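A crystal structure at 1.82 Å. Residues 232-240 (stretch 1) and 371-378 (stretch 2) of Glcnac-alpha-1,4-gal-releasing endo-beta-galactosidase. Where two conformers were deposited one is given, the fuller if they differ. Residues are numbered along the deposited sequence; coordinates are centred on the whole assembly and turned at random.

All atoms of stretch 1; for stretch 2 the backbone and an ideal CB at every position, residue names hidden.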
ATOM      1  N   ASN A 232      -9.656  -7.286   5.209  1.00 10.96           N
ATOM      2  CA  ASN A 232      -9.257  -8.562   4.588  1.00 11.85           C
ATOM      3  C   ASN A 232      -9.502  -8.706   3.089  1.00 12.83           C
ATOM      4  O   ASN A 232      -9.418  -9.828   2.566  1.00 13.88           O
ATOM      5  CB  ASN A 232      -9.884  -9.771   5.328  1.00 12.53           C
ATOM      6  CG  ASN A 232      -9.492  -9.831   6.788  1.00 12.84           C
ATOM      7  OD1 ASN A 232      -8.393  -9.392   7.166  1.00 14.24           O
ATOM      8  ND2 ASN A 232     -10.381 -10.396   7.629  1.00 10.72           N
ATOM      9  N   GLU A 233      -9.844  -7.607   2.413  1.00 12.65           N
ATOM     10  CA  GLU A 233     -10.087  -7.622   0.963  1.00 12.80           C
ATOM     11  C   GLU A 233      -9.110  -6.694   0.234  1.00 11.54           C
ATOM     12  O   GLU A 233      -8.873  -5.550   0.663  1.00 10.73           O
ATOM     13  CB  GLU A 233     -11.531  -7.208   0.626  1.00 14.24           C
ATOM     14  CG  GLU A 233     -11.819  -7.214  -0.884  1.00 18.72           C
ATOM     15  CD  GLU A 233     -13.264  -6.870  -1.244  1.00 26.63           C
ATOM     16  OE1 GLU A 233     -13.580  -5.651  -1.381  1.00 29.04           O
ATOM     17  OE2 GLU A 233     -14.076  -7.824  -1.406  1.00 28.50           O
ATOM     18  N   LEU A 234      -8.555  -7.178  -0.877  1.00 10.59           N
ATOM     19  CA  LEU A 234      -7.529  -6.394  -1.594  1.00 10.07           C
ATOM     20  C   LEU A 234      -8.072  -5.037  -2.058  1.00  9.85           C
ATOM     21  O   LEU A 234      -9.164  -4.965  -2.655  1.00  9.47           O
ATOM     22  CB  LEU A 234      -6.996  -7.204  -2.784  1.00 10.16           C
ATOM     23  CG  LEU A 234      -5.831  -6.555  -3.541  1.00  9.89           C
ATOM     24  CD1 LEU A 234      -4.591  -6.379  -2.656  1.00 12.14           C
ATOM     25  CD2 LEU A 234      -5.507  -7.389  -4.773  1.00 10.88           C
ATOM     26  N   PHE A 235      -7.295  -3.977  -1.797  1.00  9.61           N
ATOM     27  CA  PHE A 235      -7.747  -2.593  -1.994  1.00 10.41           C
ATOM     28  C   PHE A 235      -6.798  -1.824  -2.930  1.00 10.92           C
ATOM     29  O   PHE A 235      -7.253  -0.979  -3.723  1.00 11.91           O
ATOM     30  CB  PHE A 235      -7.861  -1.900  -0.617  1.00  9.99           C
ATOM     31  CG  PHE A 235      -8.283  -0.434  -0.667  1.00 10.63           C
ATOM     32  CD1 PHE A 235      -9.618  -0.084  -0.830  1.00 13.58           C
ATOM     33  CD2 PHE A 235      -7.340   0.574  -0.492  1.00 10.80           C
ATOM     34  CE1 PHE A 235     -10.010   1.275  -0.838  1.00 14.32           C
ATOM     35  CE2 PHE A 235      -7.713   1.932  -0.511  1.00 12.28           C
ATOM     36  CZ  PHE A 235      -9.051   2.271  -0.675  1.00 13.14           C
ATOM     37  N   LYS A 236      -5.504  -2.144  -2.870  1.00 10.84           N
ATOM     38  CA  LYS A 236      -4.471  -1.459  -3.684  1.00 11.22           C
ATOM     39  C   LYS A 236      -3.248  -2.354  -3.867  1.00 11.36           C
ATOM     40  O   LYS A 236      -2.892  -3.131  -2.974  1.00 10.93           O
ATOM     41  CB  LYS A 236      -4.023  -0.164  -2.996  1.00 12.09           C
ATOM     42  CG  LYS A 236      -3.054   0.675  -3.840  1.00 13.40           C
ATOM     43  CD  LYS A 236      -2.735   1.988  -3.185  1.00 15.99           C
ATOM     44  CE  LYS A 236      -1.763   2.857  -4.010  0.65 18.28           C
ATOM     45  NZ  LYS A 236      -1.577   4.236  -3.388  0.65 17.23           N
ATOM     46  N   VAL A 237      -2.588  -2.211  -5.018  1.00 11.24           N
ATOM     47  CA  VAL A 237      -1.350  -2.923  -5.286  1.00 12.01           C
ATOM     48  C   VAL A 237      -0.321  -1.955  -5.842  1.00 12.50           C
ATOM     49  O   VAL A 237      -0.641  -1.139  -6.713  1.00 12.76           O
ATOM     50  CB  VAL A 237      -1.548  -4.036  -6.349  0.65 12.30           C
ATOM     51  CG1 VAL A 237      -0.230  -4.755  -6.635  0.65 13.39           C
ATOM     52  CG2 VAL A 237      -2.591  -5.022  -5.904  0.65 12.77           C
ATOM     53  N   ILE A 238       0.899  -2.034  -5.304  1.00 12.76           N
ATOM     54  CA  ILE A 238       2.036  -1.322  -5.866  1.00 13.89           C
ATOM     55  C   ILE A 238       3.082  -2.367  -6.254  1.00 14.36           C
ATOM     56  O   ILE A 238       3.512  -3.150  -5.406  1.00 14.70           O
ATOM     57  CB  ILE A 238       2.601  -0.328  -4.838  1.00 13.65           C
ATOM     58  CG1 ILE A 238       1.581   0.781  -4.555  1.00 14.20           C
ATOM     59  CG2 ILE A 238       3.986   0.229  -5.317  1.00 14.89           C
ATOM     60  CD1 ILE A 238       1.986   1.711  -3.385  1.00 14.94           C
ATOM     61  N   TYR A 239       3.470  -2.409  -7.531  1.00 15.30           N
ATOM     62  CA  TYR A 239       4.459  -3.403  -7.968  1.00 16.38           C
ATOM     63  C   TYR A 239       5.846  -2.809  -7.784  1.00 17.11           C
ATOM     64  O   TYR A 239       6.068  -1.661  -8.155  1.00 18.94           O
ATOM     65  CB  TYR A 239       4.182  -3.903  -9.406  1.00 16.67           C
ATOM     66  CG  TYR A 239       2.993  -4.876  -9.441  1.00 18.46           C
ATOM     67  CD1 TYR A 239       3.103  -6.169  -8.913  1.00 18.34           C
ATOM     68  CD2 TYR A 239       1.743  -4.476  -9.944  1.00 19.47           C
ATOM     69  CE1 TYR A 239       2.001  -7.061  -8.914  1.00 20.15           C
ATOM     70  CE2 TYR A 239       0.640  -5.351  -9.936  1.00 20.13           C
ATOM     71  CZ  TYR A 239       0.780  -6.645  -9.416  1.00 21.00           C
ATOM     72  OH  TYR A 239      -0.303  -7.525  -9.409  1.00 21.25           O
ATOM     73  N   GLY A 240       6.751  -3.580  -7.185  1.00 16.62           N
ATOM     74  CA  GLY A 240       8.046  -3.086  -6.725  1.00 16.68           C
ATOM     75  C   GLY A 240       8.023  -2.973  -5.206  1.00 16.46           C
ATOM     76  O   GLY A 240       6.978  -2.709  -4.617  1.00 18.24           O
ATOM     77  N   UNK A 371      -2.693  -0.364 -15.726  1.00 17.61           N
ATOM     78  CA  UNK A 371      -2.844  -0.259 -14.273  1.00 19.38           C
ATOM     79  C   UNK A 371      -3.784  -1.356 -13.778  1.00 20.18           C
ATOM     80  O   UNK A 371      -4.839  -1.573 -14.366  1.00 20.31           O
ATOM     81  CB  UNK A 371      -3.371   1.121 -13.876  1.00 19.38           C
ATOM     82  N   UNK A 372      -3.399  -2.046 -12.704  1.00 20.74           N
ATOM     83  CA  UNK A 372      -4.251  -3.059 -12.071  1.00 21.15           C
ATOM     84  C   UNK A 372      -5.029  -2.443 -10.917  1.00 20.97           C
ATOM     85  O   UNK A 372      -4.440  -1.867  -9.991  1.00 21.69           O
ATOM     86  CB  UNK A 372      -3.415  -4.241 -11.576  1.00 21.15           C
ATOM     87  N   UNK A 373      -6.352  -2.526 -10.977  1.00 19.18           N
ATOM     88  CA  UNK A 373      -7.189  -1.876  -9.991  1.00 19.03           C
ATOM     89  C   UNK A 373      -8.099  -2.907  -9.321  1.00 17.97           C
ATOM     90  O   UNK A 373      -9.055  -3.387  -9.948  1.00 16.95           O
ATOM     91  CB  UNK A 373      -8.013  -0.760 -10.637  1.00 19.03           C
ATOM     92  N   UNK A 374      -7.798  -3.267  -8.069  1.00 16.96           N
ATOM     93  CA  UNK A 374      -8.661  -4.198  -7.334  1.00 16.48           C
ATOM     94  C   UNK A 374     -10.049  -3.614  -7.113  1.00 17.12           C
ATOM     95  O   UNK A 374     -10.212  -2.433  -6.758  1.00 16.34           O
ATOM     96  CB  UNK A 374      -8.030  -4.560  -5.988  1.00 16.48           C
ATOM     97  N   UNK A 375     -11.054  -4.453  -7.307  1.00 17.22           N
ATOM     98  CA  UNK A 375     -12.424  -4.070  -7.019  1.00 17.94           C
ATOM     99  C   UNK A 375     -13.174  -5.318  -6.652  1.00 18.34           C
ATOM    100  O   UNK A 375     -13.242  -6.278  -7.444  1.00 17.90           O
ATOM    101  CB  UNK A 375     -13.079  -3.354  -8.202  1.00 17.94           C
ATOM    102  N   UNK A 376     -13.703  -5.322  -5.430  1.00 18.24           N
ATOM    103  CA  UNK A 376     -14.695  -6.290  -5.046  1.00 19.01           C
ATOM    104  C   UNK A 376     -14.218  -7.744  -5.197  1.00 18.53           C
ATOM    105  O   UNK A 376     -15.026  -8.633  -5.449  1.00 19.68           O
ATOM    106  CB  UNK A 376     -15.960  -6.067  -5.877  1.00 19.01           C
ATOM    107  N   UNK A 377     -12.912  -7.977  -5.037  1.00 16.94           N
ATOM    108  CA  UNK A 377     -12.325  -9.303  -5.159  1.00 15.11           C
ATOM    109  C   UNK A 377     -11.812  -9.663  -6.548  1.00 13.74           C
ATOM    110  O   UNK A 377     -11.253 -10.760  -6.743  1.00 14.08           O
ATOM    111  CB  UNK A 377     -13.361 -10.345  -4.732  1.00 15.11           C
ATOM    112  N   UNK A 378     -11.991  -8.742  -7.493  1.00 12.39           N
ATOM    113  CA  UNK A 378     -11.607  -8.907  -8.894  1.00 11.87           C
ATOM    114  C   UNK A 378     -10.624  -7.809  -9.313  1.00 11.90           C
ATOM    115  O   UNK A 378     -10.182  -7.024  -8.475  1.00 12.28           O
ATOM    116  CB  UNK A 378     -12.844  -8.886  -9.794  1.00 11.87           C
TER

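The two strands, 233-239 and 371-375, run nearly antiparallel, at 164°. Their axes come no closer than 6.1 Å, and no direct backbone hydrogen bond joins them. Side-chain contacts and two waters link them.

Position 371 has nothing of stretch 1 within 5.5 Å of its ideal CB. Stretch 1 sets no demand, and many residues would suit. It is Ser371, which makes no contact here.

Position 372 points toward stretch 1. Its ideal CB lies 4.5 Å from Tyr239 CE2, and the Tyr239 hydroxyl lies close enough for a polar side chain to reach. A side chain of medium length with an acceptor would suit, such as Glu or Gln; an apolar one could pack on the ring instead. The residue is Glu372. Tyr239 OH donates a hydrogen bond to Glu372 OE2 at 2.6 Å, a short contact. The backbone also takes part: water 2 accepts from Val237 N at 3.0 Å and donates to Glu372 O at 3.0 Å. The water thus bridges strands too far apart there to bond directly.

Position 373 points away. Beta-branched or other strand-forming residues would suit. It is Val373.

Position 374 points toward stretch 1 again. Its ideal CB is 3.5 Å from Leu234 O and 4.3 Å from Phe235 C. Leu234 and Val237 offer apolar surface nearby. A compact apolar side chain would suit, such as Val, Ala or Pro, and the phi of -64° admits proline. The residue is Pro374. Its CG lies 3.8 Å from Leu234 CG and 4.1 Å from Val237 CG2, so the ring packs against both side chains. This residue has the largest area covered by stretch 1.

Position 375 points away; strand-forming residues would suit. It is Val375, the first residue of a type I' turn.

Position 376 has positive phi, 58°, which favours Asn, Asp or Gly. Its CB points away, but Glu233 OE1 is 5.1 Å from the ideal CB, so a longer basic side chain could also suit if it turned back toward that carboxylate. The residue is Asp376. Asp376 OD2 lies 4.4 Å from Glu233 OE2, like charges with no salt bridge.

Position 377 has phi 92° and psi -2°. A CB would jam against the preceding carbonyl O, so glycine is called for. It is Gly377. Water 1 accepts from Gly377 N at 2.8 Å and donates to Leu234 O at 2.8 Å.

Position 378 is out of reach, so many would suit. Tyr378 closes the turn: Tyr378 N donates to Val375 O at 2.8 Å, and Val375 N to Tyr378 O at 3.0 Å.

Stretch 2 (371-378) SEVPVDGY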
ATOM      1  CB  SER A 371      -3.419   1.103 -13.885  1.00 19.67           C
ATOM      2  OG  SER A 371      -2.566   2.159 -14.282  1.00 22.83           O
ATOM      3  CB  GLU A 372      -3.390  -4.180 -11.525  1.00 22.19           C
ATOM      4  CG  GLU A 372      -3.159  -5.333 -12.464  1.00 23.17           C
ATOM      5  CD  GLU A 372      -2.214  -6.355 -11.866  1.00 25.48           C
ATOM      6  OE1 GLU A 372      -1.199  -6.669 -12.519  1.00 25.32           O
ATOM      7  OE2 GLU A 372      -2.483  -6.842 -10.741  1.00 27.57           O
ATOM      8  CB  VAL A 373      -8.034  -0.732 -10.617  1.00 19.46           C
ATOM      9  CG1 VAL A 373      -8.805   0.014  -9.554  1.00 21.23           C
ATOM     10  CG2 VAL A 373      -7.152   0.239 -11.393  1.00 21.47           C
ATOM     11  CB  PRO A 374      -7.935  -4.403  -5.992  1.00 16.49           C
ATOM     12  CG  PRO A 374      -6.548  -3.869  -6.183  1.00 16.42           C
ATOM     13  CD  PRO A 374      -6.632  -2.836  -7.274  1.00 16.33           C
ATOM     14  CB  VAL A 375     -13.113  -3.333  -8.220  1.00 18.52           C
ATOM     15  CG1 VAL A 375     -12.890  -4.083  -9.521  1.00 19.69           C
ATOM     16  CG2 VAL A 375     -14.628  -3.135  -7.965  1.00 19.24           C
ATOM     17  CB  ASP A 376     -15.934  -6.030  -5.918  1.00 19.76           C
ATOM     18  CG  ASP A 376     -17.202  -6.311  -5.216  1.00 21.47           C
ATOM     19  OD1 ASP A 376     -18.215  -6.533  -5.926  1.00 22.07           O
ATOM     20  OD2 ASP A 376     -17.294  -6.335  -3.969  1.00 24.04           O
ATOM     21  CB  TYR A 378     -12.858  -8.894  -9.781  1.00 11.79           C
ATOM     22  CG  TYR A 378     -13.776 -10.085  -9.536  1.00 12.71           C
ATOM     23  CD1 TYR A 378     -13.748 -11.197 -10.383  1.00 14.53           C
ATOM     24  CD2 TYR A 378     -14.661 -10.098  -8.454  1.00 13.31           C
ATOM     25  CE1 TYR A 378     -14.589 -12.300 -10.151  1.00 15.90           C
ATOM     26  CE2 TYR A 378     -15.497 -11.186  -8.213  1.00 13.70           C
ATOM     27  CZ  TYR A 378     -15.457 -12.281  -9.069  1.00 16.92           C
ATOM     28  OH  TYR A 378     -16.307 -13.354  -8.826  1.00 17.37           O
TER
HETATM   29  O   HOH W   1     -10.469  -6.940  -4.115  1.00 24.97           O
HETATM   30  O   HOH W   2      -3.995  -0.693  -7.258  1.00 18.45           O
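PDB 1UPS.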